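Local coordinates for protein extracellular ligand-binding receptor (Desulfitobacterium hafniense, PDB 4Q6B) that binds leucine and probably serves as the extracellular substrate-binding component of an ABC transporter for amino acids, at residues E9-G14 / G74-I79; G326-D331 / G338-L343. All coordinates share one frame; numbering follows the deposited sequence.

Contact 1: E9-G14 / G74-I79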
loop_
_atom_site.group_PDB
_atom_site.type_symbol
_atom_site.label_atom_id
_atom_site.label_comp_id
_atom_site.label_asym_id
_atom_site.label_seq_id
_atom_site.Cartn_x
_atom_site.Cartn_y
_atom_site.Cartn_z
ATOM N N GLU A 9 15.479 -16.170 24.727
ATOM C CA GLU A 9 14.963 -17.350 24.059
ATOM C C GLU A 9 13.810 -16.881 23.194
ATOM O O GLU A 9 13.229 -17.667 22.417
ATOM C CB GLU A 9 14.507 -18.372 25.071
ATOM C CG GLU A 9 15.644 -18.850 25.947
ATOM C CD GLU A 9 15.182 -19.854 26.972
ATOM O OE1 GLU A 9 13.975 -19.830 27.307
ATOM O OE2 GLU A 9 16.020 -20.669 27.433
ATOM N N GLU A 10 13.507 -15.587 23.326
ATOM C CA GLU A 10 12.385 -15.003 22.604
ATOM C C GLU A 10 12.721 -13.601 22.122
ATOM O O GLU A 10 13.245 -12.769 22.907
ATOM C CB GLU A 10 11.166 -14.955 23.517
ATOM C CG GLU A 10 9.890 -14.599 22.794
ATOM C CD GLU A 10 8.656 -15.125 23.522
ATOM O OE1 GLU A 10 7.626 -15.330 22.849
ATOM O OE2 GLU A 10 8.714 -15.313 24.764
ATOM N N ILE A 11 12.424 -13.313 20.851
ATOM C CA ILE A 11 12.498 -11.925 20.395
ATOM C C ILE A 11 11.218 -11.400 19.779
ATOM O O ILE A 11 10.393 -12.160 19.286
ATOM C CB ILE A 11 13.706 -11.629 19.456
ATOM C CG1 ILE A 11 13.510 -12.217 18.077
ATOM C CG2 ILE A 11 15.038 -12.092 20.093
ATOM C CD1 ILE A 11 14.594 -11.733 17.130
ATOM N N PHE A 12 11.075 -10.072 19.806
ATOM C CA PHE A 12 9.804 -9.452 19.495
ATOM C C PHE A 12 9.871 -8.412 18.382
ATOM O O PHE A 12 10.791 -7.568 18.319
ATOM C CB PHE A 12 9.317 -8.776 20.784
ATOM C CG PHE A 12 9.118 -9.720 21.924
ATOM C CD1 PHE A 12 7.936 -10.427 22.037
ATOM C CD2 PHE A 12 10.115 -9.911 22.877
ATOM C CE1 PHE A 12 7.757 -11.307 23.076
ATOM C CE2 PHE A 12 9.928 -10.807 23.912
ATOM C CZ PHE A 12 8.736 -11.493 24.012
ATOM N N ILE A 13 8.864 -8.461 17.517
ATOM C CA ILE A 13 8.601 -7.373 16.559
ATOM C C ILE A 13 7.278 -6.739 16.954
ATOM O O ILE A 13 6.308 -7.471 17.186
ATOM C CB ILE A 13 8.515 -7.923 15.121
ATOM C CG1 ILE A 13 9.898 -8.414 14.699
ATOM C CG2 ILE A 13 8.021 -6.842 14.141
ATOM C CD1 ILE A 13 9.883 -9.049 13.276
ATOM N N GLY A 14 7.265 -5.411 17.085
ATOM C CA GLY A 14 5.997 -4.671 17.300
ATOM C C GLY A 14 5.182 -4.517 16.017
ATOM O O GLY A 14 5.721 -4.418 14.903
ATOM N N GLY A 74 12.968 -4.314 24.327
ATOM C CA GLY A 74 12.672 -5.603 23.748
ATOM C C GLY A 74 12.094 -5.625 22.338
ATOM O O GLY A 74 11.982 -6.688 21.729
ATOM N N ILE A 75 11.735 -4.456 21.796
ATOM C CA ILE A 75 11.190 -4.386 20.446
ATOM C C ILE A 75 12.329 -4.205 19.420
ATOM O O ILE A 75 13.072 -3.203 19.506
ATOM C CB ILE A 75 10.190 -3.213 20.359
ATOM C CG1 ILE A 75 9.033 -3.418 21.369
ATOM C CG2 ILE A 75 9.626 -3.054 18.966
ATOM C CD1 ILE A 75 8.065 -4.561 20.970
ATOM N N GLN A 76 12.449 -5.160 18.475
ATOM C CA GLN A 76 13.600 -5.175 17.547
ATOM C C GLN A 76 13.339 -4.336 16.323
ATOM O O GLN A 76 14.288 -3.858 15.684
ATOM C CB GLN A 76 13.922 -6.609 17.090
ATOM C CG GLN A 76 14.184 -7.608 18.260
ATOM C CD GLN A 76 15.476 -7.381 19.067
ATOM O OE1 GLN A 76 16.371 -6.629 18.654
ATOM N NE2 GLN A 76 15.584 -8.053 20.220
ATOM N N ALA A 77 12.062 -4.172 16.003
ATOM C CA ALA A 77 11.575 -3.445 14.818
ATOM C C ALA A 77 10.055 -3.328 14.958
ATOM O O ALA A 77 9.427 -4.034 15.766
ATOM C CB ALA A 77 11.924 -4.199 13.528
ATOM N N VAL A 78 9.463 -2.423 14.178
ATOM C CA VAL A 78 8.008 -2.250 14.107
ATOM C C VAL A 78 7.490 -2.319 12.677
ATOM O O VAL A 78 8.068 -1.722 11.750
ATOM C CB VAL A 78 7.602 -0.874 14.753
ATOM C CG1 VAL A 78 6.067 -0.546 14.610
ATOM C CG2 VAL A 78 8.027 -0.888 16.190
ATOM N N ILE A 79 6.374 -3.042 12.520
ATOM C CA ILE A 79 5.621 -3.129 11.258
ATOM C C ILE A 79 4.415 -2.221 11.442
ATOM O O ILE A 79 3.645 -2.394 12.381
ATOM C CB ILE A 79 5.126 -4.574 10.972
ATOM C CG1 ILE A 79 6.349 -5.436 10.659
ATOM C CG2 ILE A 79 4.255 -4.595 9.699
ATOM C CD1 ILE A 79 6.028 -6.901 10.522
HETATM O O HOH W 1 13.347 -8.899 21.501
#
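In I13, CG1 stands anti to the carbonyl carbon (chi1 -68°) and CG2 anti to the backbone N; this sends the short branch across to I79, where I13 CG2 meets I79 CG1 at 4.1 Å, the two side chains crossing obliquely. The same methyl of I13 lies 3.5 Å from A77 O. With CG anti to the carbonyl carbon, F12 presents the CD2 edge of its ring to G74 O, which sits near the ring plane and touches F12 CB at 3.5 Å. One water joins the two residues, accepting from F12 N and donating to G74 O at 2.6 Å. Direct backbone pairing begins just beyond it, with Q76 N bonded to F12 O at 2.9 Å and nearly straight (165°). These are neighbouring interior strands of the five-stranded parallel sheet in the alpha/beta fold of leucine-binding proteins, with strand 47-54 on the far side of 10-17. The next bonds run from G14 N to A77 O and from I79 N to G14 O (2.8 Å), so 74-79 spends one residue more than its partner, consistent with a beta bulge near Q76 and A77. There A77 N is buried with no hydrogen-bond partner. G14 suits this close passage: a CB on it would lie tightly, 3.4 Å from V78 CG2. F69 of helix 59-70 covers I75 and V78, whereas I79 packs on A292, V293 and L296 of helix 284-301.

Contact 2: G326-D331 / G338-L343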
loop_
_atom_site.group_PDB
_atom_site.type_symbol
_atom_site.label_atom_id
_atom_site.label_comp_id
_atom_site.label_asym_id
_atom_site.label_seq_id
_atom_site.Cartn_x
_atom_site.Cartn_y
_atom_site.Cartn_z
ATOM N N GLY A 326 6.770 -10.223 -5.109
ATOM C CA GLY A 326 7.715 -9.911 -6.184
ATOM C C GLY A 326 9.091 -9.508 -5.617
ATOM O O GLY A 326 9.448 -9.845 -4.472
HETATM N N MSE A 327 9.866 -8.772 -6.404
HETATM C CA MSE A 327 11.176 -8.407 -5.919
HETATM C C MSE A 327 11.164 -7.088 -5.187
HETATM O O MSE A 327 10.679 -6.074 -5.715
HETATM C CB MSE A 327 12.218 -8.403 -7.028
HETATM C CG MSE A 327 13.583 -8.114 -6.466
HETATM SE SE MSE A 327 14.016 -6.236 -6.662
HETATM C CE MSE A 327 14.964 -6.451 -8.333
ATOM N N HIS A 328 11.688 -7.123 -3.963
ATOM C CA HIS A 328 11.771 -5.952 -3.086
ATOM C C HIS A 328 13.176 -5.378 -3.146
ATOM O O HIS A 328 14.132 -6.114 -3.284
ATOM C CB HIS A 328 11.489 -6.366 -1.634
ATOM C CG HIS A 328 10.050 -6.737 -1.364
ATOM N ND1 HIS A 328 9.075 -5.804 -1.054
ATOM C CD2 HIS A 328 9.430 -7.944 -1.333
ATOM C CE1 HIS A 328 7.921 -6.421 -0.848
ATOM N NE2 HIS A 328 8.112 -7.719 -1.013
ATOM N N ARG A 329 13.309 -4.063 -3.021
ATOM C CA ARG A 329 14.639 -3.488 -2.838
ATOM C C ARG A 329 14.493 -2.106 -2.240
ATOM O O ARG A 329 13.761 -1.280 -2.778
ATOM C CB ARG A 329 15.367 -3.397 -4.167
ATOM C CG ARG A 329 16.764 -2.868 -3.998
ATOM C CD ARG A 329 17.456 -2.790 -5.334
ATOM N NE ARG A 329 18.888 -2.574 -5.052
ATOM C CZ ARG A 329 19.870 -2.813 -5.920
ATOM N NH1 ARG A 329 21.142 -2.580 -5.573
ATOM N NH2 ARG A 329 19.591 -3.298 -7.130
ATOM N N PHE A 330 15.170 -1.861 -1.131
ATOM C CA PHE A 330 15.043 -0.558 -0.448
ATOM C C PHE A 330 16.101 0.392 -0.931
ATOM O O PHE A 330 17.261 0.005 -1.097
ATOM C CB PHE A 330 15.182 -0.722 1.052
ATOM C CG PHE A 330 14.124 -1.532 1.643
ATOM C CD1 PHE A 330 12.808 -1.120 1.556
ATOM C CD2 PHE A 330 14.436 -2.681 2.346
ATOM C CE1 PHE A 330 11.812 -1.865 2.119
ATOM C CE2 PHE A 330 13.422 -3.412 2.943
ATOM C CZ PHE A 330 12.108 -2.984 2.816
ATOM N N ASP A 331 15.713 1.643 -1.188
ATOM C CA ASP A 331 16.702 2.651 -1.531
ATOM C C ASP A 331 17.179 3.438 -0.296
ATOM O O ASP A 331 16.830 3.093 0.850
ATOM C CB ASP A 331 16.248 3.557 -2.699
ATOM C CG ASP A 331 15.132 4.551 -2.323
ATOM O OD1 ASP A 331 14.777 4.683 -1.142
ATOM O OD2 ASP A 331 14.620 5.236 -3.237
ATOM N N GLY A 338 11.354 -1.968 -5.834
ATOM C CA GLY A 338 11.144 -3.188 -6.610
ATOM C C GLY A 338 9.978 -3.031 -7.572
ATOM O O GLY A 338 9.132 -2.166 -7.348
ATOM N N ASP A 339 9.914 -3.839 -8.625
ATOM C CA ASP A 339 8.745 -3.782 -9.518
ATOM C C ASP A 339 7.568 -4.534 -8.881
ATOM O O ASP A 339 7.295 -5.701 -9.184
ATOM C CB ASP A 339 9.051 -4.301 -10.931
ATOM C CG ASP A 339 8.178 -3.626 -11.991
ATOM O OD1 ASP A 339 6.993 -3.325 -11.684
ATOM O OD2 ASP A 339 8.679 -3.358 -13.108
ATOM N N LEU A 340 6.874 -3.830 -7.988
ATOM C CA LEU A 340 5.827 -4.433 -7.166
ATOM C C LEU A 340 4.410 -3.996 -7.571
ATOM O O LEU A 340 3.449 -4.523 -7.018
ATOM C CB LEU A 340 6.009 -4.024 -5.706
ATOM C CG LEU A 340 7.336 -4.561 -5.187
ATOM C CD1 LEU A 340 7.715 -3.792 -3.935
ATOM C CD2 LEU A 340 7.205 -6.075 -4.899
ATOM N N VAL A 341 4.264 -3.060 -8.504
ATOM C CA VAL A 341 2.914 -2.615 -8.845
ATOM C C VAL A 341 2.178 -3.716 -9.631
ATOM O O VAL A 341 2.731 -4.312 -10.601
ATOM C CB VAL A 341 2.938 -1.335 -9.677
ATOM C CG1 VAL A 341 1.509 -1.020 -10.280
ATOM C CG2 VAL A 341 3.442 -0.167 -8.811
ATOM N N VAL A 342 0.905 -3.958 -9.254
ATOM C CA VAL A 342 0.066 -4.928 -9.976
ATOM C C VAL A 342 -1.228 -4.217 -10.352
ATOM O O VAL A 342 -1.877 -3.604 -9.480
ATOM C CB VAL A 342 -0.249 -6.112 -9.035
ATOM C CG1 VAL A 342 -1.264 -7.118 -9.668
ATOM C CG2 VAL A 342 1.031 -6.855 -8.641
ATOM N N LEU A 343 -1.561 -4.217 -11.628
ATOM C CA LEU A 343 -2.809 -3.597 -12.091
ATOM C C LEU A 343 -3.909 -4.663 -12.069
ATOM O O LEU A 343 -3.726 -5.813 -12.519
ATOM C CB LEU A 343 -2.646 -3.015 -13.486
ATOM C CG LEU A 343 -1.516 -1.988 -13.636
ATOM C CD1 LEU A 343 -1.633 -1.265 -14.985
ATOM C CD2 LEU A 343 -1.582 -0.969 -12.538
#
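L340 and H328 meet where the chain, having left the small antiparallel pair 321-323/326-328, comes back past it through an inverse gamma turn centred on D339 and enters strand 341-347 of the mixed sheet. The turn is closed by a weak bond from L340 N to G338 O. From L340 CB the side chain continues with CG anti to the carbonyl carbon (chi1 -63°), and CG comes to 3.7 Å from M327 O. At the fork the two methyls part. CD1 lies by the ND1-CE1 edge of the imidazole, 3.8 Å from H328 ND1, with CE1 a little farther off. CD2 reaches 3.6 Å from M327 O, brushes the carbonyl carbon of G326, and lies over one face of the H328 ring, offset toward the rim. This is a CH-pi contact, 4.2 Å from CD2 to the ring centroid and 13° off the normal. An alanine here would remove CG and both methyls and would probably open a gap over this ring face and take the leucine's share of the packing from M327 O. The imidazole is gripped at both nitrogens by carboxylates, ND1 by D336 and NE2 by D291, which fixes its rotation and would probably favour the protonated ring. OD1 of the same D336 accepts from both R329 N and G338 N and so ties the two segments together from the intervening loop. G338 itself passes too near for any side chain, since a CB would clash with M327 O; instead its CA approaches M327 O at 3.1 Å in a CA-H...O contact, with 149° at the hydrogen.

Contacts 1 and 2 follow one another along the chain, and their centres are 25 Å apart, with about 10 Å between nearest atoms and no touch. Contact 1 is largely buried and joins two adjacent strands of a single parallel sheet; its chemistry is mainly direct backbone hydrogen bonding, with aliphatic side chains meeting helices on the sheet's faces. Contact 2 is only partly buried, with D339 exposed and M327 partly so, and brings together different elements, a short antiparallel pair and the approach to the mixed sheet. CA-H...O contacts occur in both, but contact 2 lacks direct hydrogen bonds between its segments and relies on methyl-to-ring packing, with carboxylates from outside supplying the polar ties.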